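Local coordinates for protein endoglucanase A (Clostridium longisporum, PDB 6Q1I) that cleaves internal beta-1,4 linkages of barley beta-glucan, lichenan and carboxymethylcellulose, and also hydrolyses xylan, through its family 5 catalytic domain, the part present here, at residues V18-V23 against D107-L112; V93-V96 against D101-I104; S129-K134 against N182-A187; D32-N37 against W78-D83. One frame throughout, in Å; residues are numbered along the deposited sequence.

Interaction 1. Residues V18-V23 against D107-L112; sequences VQEMGV and DLYVIL
M21 lies against two residues of the barrel strand, Y109 and I111, and these apolar contacts make up much of the interface. CG of M21 stands over one face of the Y109 ring, displaced toward the rim, and comes within 4.0 Å of Y109 CG. The methionine chain then runs on extended and turns only at its last torsion (chi3 64°), which carries the methyl group across the end of I111 at about a right angle; M21 CE and I111 CD1 are 3.8 Å apart. I154 of the next strand and P313 also touch M21, so the thioether is enclosed. A second contact is made at the tyrosine hydroxyl. CB of E20 approaches Y109 OH to 3.3 Å, whereas the glutamate chain bends at chi2 and takes its carboxylate away from the strand, to a long, weak ion pair with K70. The polar partner of Y109 OH is R12, to which it is hydrogen-bonded, and the tyrosine ring also stacks with H152. E20 and M21, where helix 14-20 gives way to the approach to strand 23-27, thus pack beside strand 109-113, at the N-terminal end of a TIM barrel.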
loop_
_atom_site.group_PDB
_atom_site.type_symbol
_atom_site.label_atom_id
_atom_site.label_comp_id
_atom_site.label_asym_id
_atom_site.label_seq_id
_atom_site.Cartn_x
_atom_site.Cartn_y
_atom_site.Cartn_z
ATOM N N VAL A 18 -12.951 1.355 7.087
ATOM C CA VAL A 18 -12.367 0.066 6.725
ATOM C C VAL A 18 -13.456 -0.950 6.390
ATOM O O VAL A 18 -13.252 -1.835 5.546
ATOM C CB VAL A 18 -11.420 -0.396 7.855
ATOM C CG1 VAL A 18 -10.999 -1.825 7.686
ATOM C CG2 VAL A 18 -10.187 0.481 7.909
ATOM N N GLN A 19 -14.632 -0.832 7.015
ATOM C CA GLN A 19 -15.716 -1.767 6.736
ATOM C C GLN A 19 -16.159 -1.729 5.281
ATOM O O GLN A 19 -16.703 -2.722 4.785
ATOM C CB GLN A 19 -16.917 -1.476 7.644
ATOM C CG GLN A 19 -16.669 -1.791 9.102
ATOM C CD GLN A 19 -17.905 -1.619 9.954
ATOM O OE1 GLN A 19 -18.268 -0.506 10.326
ATOM N NE2 GLN A 19 -18.563 -2.722 10.260
ATOM N N GLU A 20 -15.917 -0.616 4.582
ATOM C CA GLU A 20 -16.452 -0.385 3.250
ATOM C C GLU A 20 -15.424 -0.503 2.134
ATOM O O GLU A 20 -15.804 -0.418 0.963
ATOM C CB GLU A 20 -17.076 1.018 3.173
ATOM C CG GLU A 20 -18.175 1.266 4.177
ATOM C CD GLU A 20 -19.312 0.301 4.015
ATOM O OE1 GLU A 20 -19.581 -0.106 2.866
ATOM O OE2 GLU A 20 -19.925 -0.062 5.039
ATOM N N MET A 21 -14.140 -0.683 2.450
ATOM C CA MET A 21 -13.088 -0.550 1.441
ATOM C C MET A 21 -12.993 -1.732 0.474
ATOM O O MET A 21 -12.396 -1.592 -0.599
ATOM C CB MET A 21 -11.744 -0.307 2.135
ATOM C CG MET A 21 -11.625 1.076 2.756
ATOM S SD MET A 21 -10.158 1.267 3.790
ATOM C CE MET A 21 -8.838 1.078 2.601
ATOM N N GLY A 22 -13.552 -2.885 0.819
ATOM C CA GLY A 22 -13.678 -3.970 -0.133
ATOM C C GLY A 22 -12.338 -4.507 -0.580
ATOM O O GLY A 22 -11.371 -4.558 0.182
ATOM N N VAL A 23 -12.310 -4.993 -1.819
ATOM C CA VAL A 23 -11.069 -5.386 -2.478
ATOM C C VAL A 23 -10.567 -4.207 -3.297
ATOM O O VAL A 23 -11.348 -3.462 -3.909
ATOM C CB VAL A 23 -11.234 -6.677 -3.308
ATOM C CG1 VAL A 23 -12.235 -6.516 -4.463
ATOM C CG2 VAL A 23 -9.897 -7.147 -3.831
ATOM N N ASP A 107 -15.731 7.518 -7.249
ATOM C CA ASP A 107 -16.349 7.030 -6.014
ATOM C C ASP A 107 -15.533 5.928 -5.342
ATOM O O ASP A 107 -16.080 5.091 -4.632
ATOM C CB ASP A 107 -17.800 6.578 -6.241
ATOM C CG ASP A 107 -18.604 6.545 -4.965
ATOM O OD1 ASP A 107 -18.288 7.340 -4.058
ATOM O OD2 ASP A 107 -19.547 5.727 -4.869
ATOM N N LEU A 108 -14.220 5.939 -5.535
ATOM C CA LEU A 108 -13.328 4.986 -4.899
ATOM C C LEU A 108 -12.776 5.557 -3.599
ATOM O O LEU A 108 -12.620 6.775 -3.451
ATOM C CB LEU A 108 -12.151 4.678 -5.833
ATOM C CG LEU A 108 -12.526 3.966 -7.133
ATOM C CD1 LEU A 108 -11.412 4.080 -8.144
ATOM C CD2 LEU A 108 -12.838 2.495 -6.864
ATOM N N TYR A 109 -12.484 4.665 -2.647
ATOM C CA TYR A 109 -11.549 5.006 -1.581
ATOM C C TYR A 109 -10.154 5.064 -2.186
ATOM O O TYR A 109 -9.820 4.285 -3.084
ATOM C CB TYR A 109 -11.589 3.968 -0.442
ATOM C CG TYR A 109 -12.927 3.963 0.241
ATOM C CD1 TYR A 109 -13.947 3.132 -0.196
ATOM C CD2 TYR A 109 -13.201 4.848 1.273
ATOM C CE1 TYR A 109 -15.203 3.174 0.381
ATOM C CE2 TYR A 109 -14.449 4.892 1.860
ATOM C CZ TYR A 109 -15.448 4.055 1.414
ATOM O OH TYR A 109 -16.695 4.115 2.005
ATOM N N VAL A 110 -9.350 6.011 -1.721
ATOM C CA VAL A 110 -7.999 6.211 -2.226
ATOM C C VAL A 110 -7.049 6.205 -1.041
ATOM O O VAL A 110 -7.262 6.935 -0.069
ATOM C CB VAL A 110 -7.881 7.537 -2.996
ATOM C CG1 VAL A 110 -6.439 7.807 -3.364
ATOM C CG2 VAL A 110 -8.766 7.485 -4.224
ATOM N N ILE A 111 -5.997 5.400 -1.130
ATOM C CA ILE A 111 -4.903 5.417 -0.165
ATOM C C ILE A 111 -3.726 6.112 -0.834
ATOM O O ILE A 111 -3.205 5.618 -1.844
ATOM C CB ILE A 111 -4.496 3.996 0.259
ATOM C CG1 ILE A 111 -5.649 3.234 0.907
ATOM C CG2 ILE A 111 -3.284 4.076 1.182
ATOM C CD1 ILE A 111 -5.421 1.723 0.969
ATOM N N LEU A 112 -3.303 7.245 -0.278
ATOM C CA LEU A 112 -2.147 7.996 -0.761
ATOM C C LEU A 112 -1.047 7.875 0.291
ATOM O O LEU A 112 -1.253 8.266 1.446
ATOM C CB LEU A 112 -2.525 9.464 -0.967
ATOM C CG LEU A 112 -1.403 10.352 -1.515
ATOM C CD1 LEU A 112 -1.030 9.933 -2.953
ATOM C CD2 LEU A 112 -1.799 11.823 -1.463
#

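Interaction 2. Residues V93-V96 against D101-I104; sequences VKRV and DYCI
R95 and Y102, two turns apart on helix 90-105, meet through their polar ends and a shared water. From CB, which points away from the 101-104 turn, the arginine chain leaves with CG anti to the backbone N (chi1 178°). The bend about the CB-CG bond (chi2 62°) then swings the remainder along the helix surface toward the tyrosine. P44, I45 and V55 touch this side chain along its course. At NE the chain reaches its strongest polar partner, E48, in a salt bridge, while NH2 donates to the carbonyl oxygen of T56. These two bonds fix the rotation of the guanidinium and leave NH1 directed to the Y102 side. There the tyrosine hydroxyl lies at the guanidinium edge, with R95 NH1 and Y102 OH 3.3 Å apart and the two flat groups turned 73° against each other. Water 1 joins them: it accepts from R95 NH1 at 3.1 Å and lies 2.6 Å from Y102 OH, in the plane of the phenol ring. The contact is thus on the outer side of helix 90-105, the helix of a beta-alpha-beta crossover, with helix 44-48 against R95 and helix 58-67 against Y102, while V96 and C103 face strand 109-113.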
loop_
_atom_site.group_PDB
_atom_site.type_symbol
_atom_site.label_atom_id
_atom_site.label_comp_id
_atom_site.label_asym_id
_atom_site.label_seq_id
_atom_site.Cartn_x
_atom_site.Cartn_y
_atom_site.Cartn_z
ATOM N N VAL A 93 3.118 17.739 -7.369
ATOM C CA VAL A 93 1.901 17.708 -6.564
ATOM C C VAL A 93 0.670 17.760 -7.461
ATOM O O VAL A 93 -0.310 17.043 -7.232
ATOM C CB VAL A 93 1.912 18.851 -5.532
ATOM C CG1 VAL A 93 0.587 18.912 -4.778
ATOM C CG2 VAL A 93 3.069 18.676 -4.575
ATOM N N LYS A 94 0.696 18.615 -8.486
ATOM C CA LYS A 94 -0.447 18.736 -9.389
ATOM C C LYS A 94 -0.743 17.419 -10.109
ATOM O O LYS A 94 -1.913 17.062 -10.306
ATOM C CB LYS A 94 -0.172 19.856 -10.394
ATOM C CG LYS A 94 -1.297 20.175 -11.349
ATOM C CD LYS A 94 -0.975 21.411 -12.193
ATOM C CE LYS A 94 -2.195 21.860 -12.988
ATOM N NZ LYS A 94 -2.219 23.333 -13.185
ATOM N N ARG A 95 0.296 16.684 -10.516
ATOM C CA ARG A 95 0.067 15.416 -11.209
ATOM C C ARG A 95 -0.476 14.355 -10.257
ATOM O O ARG A 95 -1.412 13.624 -10.604
ATOM C CB ARG A 95 1.346 14.936 -11.891
ATOM C CG ARG A 95 1.195 13.585 -12.590
ATOM C CD ARG A 95 0.160 13.621 -13.712
ATOM N NE ARG A 95 -0.041 12.290 -14.267
ATOM C CZ ARG A 95 -1.120 11.894 -14.927
ATOM N NH1 ARG A 95 -2.115 12.737 -15.180
ATOM N NH2 ARG A 95 -1.193 10.633 -15.331
ATOM N N VAL A 96 0.089 14.253 -9.053
ATOM C CA VAL A 96 -0.453 13.324 -8.066
ATOM C C VAL A 96 -1.924 13.636 -7.816
ATOM O O VAL A 96 -2.772 12.738 -7.789
ATOM C CB VAL A 96 0.368 13.357 -6.764
ATOM C CG1 VAL A 96 -0.258 12.441 -5.726
ATOM C CG2 VAL A 96 1.840 12.957 -6.997
ATOM N N ASP A 101 -7.676 12.567 -8.244
ATOM C CA ASP A 101 -8.999 13.018 -8.679
ATOM C C ASP A 101 -9.683 12.010 -9.612
ATOM O O ASP A 101 -10.910 11.849 -9.550
ATOM C CB ASP A 101 -8.911 14.395 -9.348
ATOM C CG ASP A 101 -8.738 15.542 -8.349
ATOM O OD1 ASP A 101 -9.089 15.391 -7.163
ATOM O OD2 ASP A 101 -8.264 16.620 -8.760
ATOM N N TYR A 102 -8.928 11.337 -10.498
ATOM C CA TYR A 102 -9.540 10.288 -11.316
ATOM C C TYR A 102 -10.275 9.298 -10.420
ATOM O O TYR A 102 -11.390 8.868 -10.716
ATOM C CB TYR A 102 -8.498 9.493 -12.118
ATOM C CG TYR A 102 -7.671 10.212 -13.160
ATOM C CD1 TYR A 102 -8.067 11.409 -13.732
ATOM C CD2 TYR A 102 -6.470 9.658 -13.581
ATOM C CE1 TYR A 102 -7.266 12.037 -14.690
ATOM C CE2 TYR A 102 -5.688 10.258 -14.518
ATOM C CZ TYR A 102 -6.073 11.443 -15.070
ATOM O OH TYR A 102 -5.233 12.009 -15.998
ATOM N N CYS A 103 -9.617 8.899 -9.330
ATOM C CA CYS A 103 -10.129 7.855 -8.450
ATOM C C CYS A 103 -11.272 8.363 -7.586
ATOM O O CYS A 103 -12.303 7.692 -7.451
ATOM C CB CYS A 103 -8.992 7.354 -7.559
ATOM S SG CYS A 103 -7.582 6.625 -8.443
ATOM N N ILE A 104 -11.102 9.542 -6.976
ATOM C CA ILE A 104 -12.146 10.099 -6.119
ATOM C C ILE A 104 -13.400 10.372 -6.933
ATOM O O ILE A 104 -14.517 10.098 -6.485
ATOM C CB ILE A 104 -11.650 11.367 -5.395
ATOM C CG1 ILE A 104 -10.495 11.050 -4.432
ATOM C CG2 ILE A 104 -12.805 12.071 -4.660
ATOM C CD1 ILE A 104 -10.870 10.288 -3.184
HETATM O O HOH W 1 -3.410 11.718 -17.826
#

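Interaction 3. Residues S129-K134 against N182-A187; sequences SSVTPK and NKYNAA
The phenol of Y184 reaches across to helix 129-134 and is met there by V131 and T132 from two directions. V131 crosses the tyrosine side chain at about a right angle. Its CG1 lies over one ring face, offset toward the hydroxyl end, in a CH-pi contact 3.8 Å from the Y184 ring centroid and 23° off the normal. The same branch is 3.5 Å from Y184 CZ, and CB of V131 approaches Y184 OH to 3.3 Å, so the valine lies against both the face and the hydroxyl of the phenol. That hydroxyl is hydrogen-bonded to the carbonyl oxygen of I122, which helps to hold the ring in place. The two helices run nearly parallel, with segment axes 10.0 Å apart at a crossing angle of -24°, as expected for successive helices on the outside of a TIM barrel. T132 comes to the ring differently: its OG1 sits at the edge, near the ring plane, 3.5 Å from Y184 CE1. This hydroxyl is hydrogen-bonded to the carbonyl oxygen of E128, one turn earlier in its own helix. With OG1 so placed, CG2 of T132 is anti to the backbone N and faces the neighbouring helix, where it packs 3.9 Å from CB of A187, one turn beyond Y184. A187 is linked to helix 128-145 a second time, its carbonyl oxygen accepting a hydrogen bond from K136 NZ.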
loop_
_atom_site.group_PDB
_atom_site.type_symbol
_atom_site.label_atom_id
_atom_site.label_comp_id
_atom_site.label_asym_id
_atom_site.label_seq_id
_atom_site.Cartn_x
_atom_site.Cartn_y
_atom_site.Cartn_z
ATOM N N SER A 129 17.488 12.324 13.844
ATOM C CA SER A 129 17.482 13.785 13.844
ATOM C C SER A 129 17.503 14.369 12.437
ATOM O O SER A 129 17.094 15.519 12.247
ATOM C CB SER A 129 18.664 14.329 14.649
ATOM O OG SER A 129 19.882 14.046 13.988
ATOM N N SER A 130 17.989 13.618 11.452
ATOM C CA SER A 130 17.990 14.101 10.080
ATOM C C SER A 130 16.741 13.689 9.315
ATOM O O SER A 130 16.314 14.405 8.408
ATOM C CB SER A 130 19.243 13.619 9.348
ATOM O OG SER A 130 19.369 12.220 9.384
ATOM N N VAL A 131 16.123 12.574 9.686
ATOM C CA VAL A 131 14.932 12.101 8.995
ATOM C C VAL A 131 13.695 12.856 9.454
ATOM O O VAL A 131 12.863 13.254 8.636
ATOM C CB VAL A 131 14.759 10.590 9.229
ATOM C CG1 VAL A 131 13.433 10.108 8.636
ATOM C CG2 VAL A 131 15.939 9.825 8.649
ATOM N N THR A 132 13.535 13.029 10.766
ATOM C CA THR A 132 12.241 13.446 11.303
ATOM C C THR A 132 11.808 14.814 10.801
ATOM O O THR A 132 10.659 14.940 10.342
ATOM C CB THR A 132 12.241 13.340 12.833
ATOM O OG1 THR A 132 12.585 12.003 13.224
ATOM C CG2 THR A 132 10.860 13.684 13.387
ATOM N N PRO A 133 12.641 15.859 10.836
ATOM C CA PRO A 133 12.152 17.157 10.344
ATOM C C PRO A 133 11.762 17.118 8.877
ATOM O O PRO A 133 10.794 17.770 8.474
ATOM C CB PRO A 133 13.325 18.116 10.609
ATOM C CG PRO A 133 14.216 17.425 11.572
ATOM C CD PRO A 133 13.985 15.951 11.440
ATOM N N LYS A 134 12.516 16.372 8.065
ATOM C CA LYS A 134 12.232 16.281 6.639
ATOM C C LYS A 134 10.938 15.523 6.389
ATOM O O LYS A 134 10.114 15.946 5.573
ATOM C CB LYS A 134 13.414 15.615 5.941
ATOM C CG LYS A 134 13.260 15.410 4.454
ATOM C CD LYS A 134 14.567 14.917 3.861
ATOM C CE LYS A 134 14.422 14.463 2.432
ATOM N NZ LYS A 134 15.745 14.064 1.874
ATOM N N ASN A 182 8.001 3.302 14.671
ATOM C CA ASN A 182 6.861 3.848 15.401
ATOM C C ASN A 182 6.986 5.358 15.580
ATOM O O ASN A 182 5.997 6.087 15.466
ATOM C CB ASN A 182 6.731 3.191 16.779
ATOM C CG ASN A 182 6.143 1.799 16.721
ATOM O OD1 ASN A 182 5.191 1.536 15.984
ATOM N ND2 ASN A 182 6.683 0.908 17.538
ATOM N N LYS A 183 8.199 5.843 15.861
ATOM C CA LYS A 183 8.407 7.276 16.057
ATOM C C LYS A 183 8.220 8.060 14.761
ATOM O O LYS A 183 7.679 9.168 14.777
ATOM C CB LYS A 183 9.788 7.517 16.666
ATOM C CG LYS A 183 9.887 6.989 18.105
ATOM C CD LYS A 183 11.285 7.051 18.725
ATOM C CE LYS A 183 11.203 6.808 20.231
ATOM N NZ LYS A 183 12.518 6.446 20.853
ATOM N N TYR A 184 8.669 7.511 13.630
ATOM C CA TYR A 184 8.448 8.177 12.351
ATOM C C TYR A 184 6.961 8.213 12.011
ATOM O O TYR A 184 6.455 9.229 11.517
ATOM C CB TYR A 184 9.229 7.473 11.242
ATOM C CG TYR A 184 10.742 7.610 11.269
ATOM C CD1 TYR A 184 11.377 8.587 12.025
ATOM C CD2 TYR A 184 11.534 6.762 10.503
ATOM C CE1 TYR A 184 12.755 8.706 12.026
ATOM C CE2 TYR A 184 12.914 6.880 10.495
ATOM C CZ TYR A 184 13.520 7.848 11.266
ATOM O OH TYR A 184 14.888 7.978 11.297
ATOM N N ASN A 185 6.253 7.097 12.224
ATOM C CA ASN A 185 4.812 7.082 11.989
ATOM C C ASN A 185 4.113 8.137 12.841
ATOM O O ASN A 185 3.226 8.852 12.358
ATOM C CB ASN A 185 4.221 5.703 12.313
ATOM C CG ASN A 185 4.491 4.657 11.249
ATOM O OD1 ASN A 185 4.726 4.963 10.074
ATOM N ND2 ASN A 185 4.407 3.396 11.652
ATOM N N ALA A 186 4.485 8.229 14.127
ATOM C CA ALA A 186 3.847 9.192 15.023
ATOM C C ALA A 186 4.152 10.622 14.596
ATOM O O ALA A 186 3.288 11.503 14.690
ATOM C CB ALA A 186 4.302 8.952 16.465
ATOM N N ALA A 187 5.381 10.869 14.128
ATOM C CA ALA A 187 5.758 12.206 13.682
ATOM C C ALA A 187 4.991 12.599 12.431
ATOM O O ALA A 187 4.531 13.740 12.313
ATOM C CB ALA A 187 7.262 12.274 13.417
#

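Interaction 4. Residues D32-N37 against W78-D83; sequences DAKITN and WGEHLD
Two loops at the C-terminal ends of strands 23-27 and 71-74, the end of a TIM barrel that carries the active site, are joined by a salt bridge between K34 and E80. The K34 side chain is about 12 Å from that of Q160, a position altered in this structure that corresponds to the probable proton donor. E80 lies in the short 3-10 turn 79-81 and points toward the other loop. Its chain folds at chi2 (74°) and brings the carboxylate across K34 at about a right angle. The lysine runs out fully extended until its last torsion, where NZ turns onto the glutamate and donates to E80 OE2 at 2.8 Å, using the syn lone pair on that oxygen. K34 NZ also donates to the carbonyl oxygen of H116 and to N119 OD1, so three acceptors hold the ammonium group, and the contact extends to the loop after strand 109-113. A methyl group also lies against the bridging carboxylate oxygen: CG2 of T36 approaches E80 OE2 to 3.4 Å. Nearer the glutamate backbone, the carbonyl oxygen of I35 lies 3.5 Å from E80 CG, while F47 of helix 44-48 touches both I35 and E80. Near the second carboxylate oxygen is water 2, which accepts from I35 N at 3.0 Å and lies 3.0 Å from E80 OE1.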
loop_
_atom_site.group_PDB
_atom_site.type_symbol
_atom_site.label_atom_id
_atom_site.label_comp_id
_atom_site.label_asym_id
_atom_site.label_seq_id
_atom_site.Cartn_x
_atom_site.Cartn_y
_atom_site.Cartn_z
ATOM N N ASP A 32 5.138 5.814 -7.815
ATOM C CA ASP A 32 6.107 5.259 -6.887
ATOM C C ASP A 32 7.430 4.907 -7.542
ATOM O O ASP A 32 8.405 4.657 -6.824
ATOM C CB ASP A 32 5.551 3.982 -6.231
ATOM C CG ASP A 32 4.962 2.993 -7.232
ATOM O OD1 ASP A 32 4.148 3.399 -8.079
ATOM O OD2 ASP A 32 5.286 1.791 -7.136
ATOM N N ALA A 33 7.488 4.852 -8.870
ATOM C CA ALA A 33 8.738 4.508 -9.540
ATOM C C ALA A 33 9.842 5.445 -9.071
ATOM O O ALA A 33 9.708 6.672 -9.150
ATOM C CB ALA A 33 8.561 4.588 -11.059
ATOM N N LYS A 34 10.927 4.870 -8.563
ATOM C CA LYS A 34 11.981 5.647 -7.919
ATOM C C LYS A 34 13.060 5.915 -8.957
ATOM O O LYS A 34 13.888 5.046 -9.250
ATOM C CB LYS A 34 12.542 4.913 -6.711
ATOM C CG LYS A 34 13.516 5.749 -5.904
ATOM C CD LYS A 34 14.124 4.969 -4.748
ATOM C CE LYS A 34 14.989 5.857 -3.871
ATOM N NZ LYS A 34 14.224 6.955 -3.234
ATOM N N ILE A 35 13.030 7.116 -9.516
ATOM C CA ILE A 35 13.900 7.496 -10.619
ATOM C C ILE A 35 14.873 8.528 -10.078
ATOM O O ILE A 35 14.488 9.668 -9.787
ATOM C CB ILE A 35 13.109 8.052 -11.812
ATOM C CG1 ILE A 35 11.886 7.185 -12.121
ATOM C CG2 ILE A 35 14.023 8.168 -13.033
ATOM C CD1 ILE A 35 12.190 5.748 -12.448
ATOM N N THR A 36 16.132 8.134 -9.942
ATOM C CA THR A 36 17.118 8.940 -9.238
ATOM C C THR A 36 18.148 9.576 -10.171
ATOM O O THR A 36 19.157 10.102 -9.691
ATOM C CB THR A 36 17.812 8.082 -8.179
ATOM O OG1 THR A 36 18.495 7.006 -8.831
ATOM C CG2 THR A 36 16.794 7.523 -7.191
ATOM N N ASN A 37 17.929 9.541 -11.488
ATOM C CA ASN A 37 18.848 10.143 -12.450
ATOM C C ASN A 37 18.256 11.376 -13.123
ATOM O O ASN A 37 18.765 11.810 -14.161
ATOM C CB ASN A 37 19.278 9.130 -13.516
ATOM C CG ASN A 37 18.129 8.667 -14.374
ATOM O OD1 ASN A 37 17.001 8.591 -13.915
ATOM N ND2 ASN A 37 18.413 8.357 -15.631
ATOM N N TRP A 78 8.177 10.429 -3.085
ATOM C CA TRP A 78 8.212 11.885 -3.031
ATOM C C TRP A 78 9.610 12.483 -2.945
ATOM O O TRP A 78 9.796 13.638 -3.342
ATOM C CB TRP A 78 7.417 12.401 -1.822
ATOM C CG TRP A 78 5.979 11.997 -1.759
ATOM C CD1 TRP A 78 5.491 10.853 -1.212
ATOM C CD2 TRP A 78 4.835 12.735 -2.222
ATOM N NE1 TRP A 78 4.127 10.826 -1.305
ATOM C CE2 TRP A 78 3.697 11.962 -1.934
ATOM C CE3 TRP A 78 4.665 13.960 -2.868
ATOM C CZ2 TRP A 78 2.409 12.380 -2.254
ATOM C CZ3 TRP A 78 3.386 14.373 -3.176
ATOM C CH2 TRP A 78 2.277 13.588 -2.878
ATOM N N GLY A 79 10.588 11.752 -2.408
ATOM C CA GLY A 79 11.851 12.379 -2.042
ATOM C C GLY A 79 12.566 13.057 -3.199
ATOM O O GLY A 79 13.187 14.109 -3.023
ATOM N N GLU A 80 12.515 12.453 -4.392
ATOM C CA GLU A 80 13.166 13.002 -5.577
ATOM C C GLU A 80 12.531 14.300 -6.049
ATOM O O GLU A 80 13.066 14.934 -6.965
ATOM C CB GLU A 80 13.123 11.964 -6.701
ATOM C CG GLU A 80 14.094 10.800 -6.543
ATOM C CD GLU A 80 13.693 9.775 -5.492
ATOM O OE1 GLU A 80 12.491 9.656 -5.163
ATOM O OE2 GLU A 80 14.596 9.055 -5.022
ATOM N N HIS A 81 11.399 14.689 -5.467
ATOM C CA HIS A 81 10.652 15.874 -5.864
ATOM C C HIS A 81 10.815 17.014 -4.876
ATOM O O HIS A 81 10.169 18.051 -5.036
ATOM C CB HIS A 81 9.181 15.495 -6.060
ATOM C CG HIS A 81 9.011 14.331 -6.976
ATOM N ND1 HIS A 81 9.199 14.433 -8.335
ATOM C CD2 HIS A 81 8.770 13.024 -6.725
ATOM C CE1 HIS A 81 9.049 13.244 -8.888
ATOM N NE2 HIS A 81 8.793 12.370 -7.932
ATOM N N LEU A 82 11.677 16.848 -3.879
ATOM C CA LEU A 82 11.976 17.886 -2.910
ATOM C C LEU A 82 13.214 18.662 -3.343
ATOM O O LEU A 82 14.214 18.076 -3.770
ATOM C CB LEU A 82 12.258 17.242 -1.554
ATOM C CG LEU A 82 11.112 16.517 -0.847
ATOM C CD1 LEU A 82 11.641 15.670 0.289
ATOM C CD2 LEU A 82 10.104 17.528 -0.333
ATOM N N ASP A 83 13.147 19.985 -3.225
ATOM C CA ASP A 83 14.308 20.823 -3.503
ATOM C C ASP A 83 15.211 20.870 -2.268
ATOM O O ASP A 83 14.984 20.170 -1.279
ATOM C CB ASP A 83 13.880 22.185 -4.062
ATOM C CG ASP A 83 13.276 23.126 -3.012
ATOM O OD1 ASP A 83 13.337 22.851 -1.793
ATOM O OD2 ASP A 83 12.729 24.170 -3.429
HETATM O O HOH W 2 11.343 8.981 -7.796
#

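Overall arrangement
All four contacts belong to one eight-stranded TIM barrel. Interaction 1 closes a loop of chain within which interaction 4 and then interaction 2 are completed, and interaction 3 follows. Helix 90-105 and strand 109-113 link interactions 1 and 2: C103 and I104 pack on V110, and V96 on L112. W78 of interaction 4 touches both V96 and L112, although the centres of interactions 1 and 4 are 26 Å apart. L82 meets K134, connecting interactions 4 and 3 across 19 Å between centres. The set thus runs from the N-terminal end of the barrel, along its outer helices, to the loops at the catalytic end.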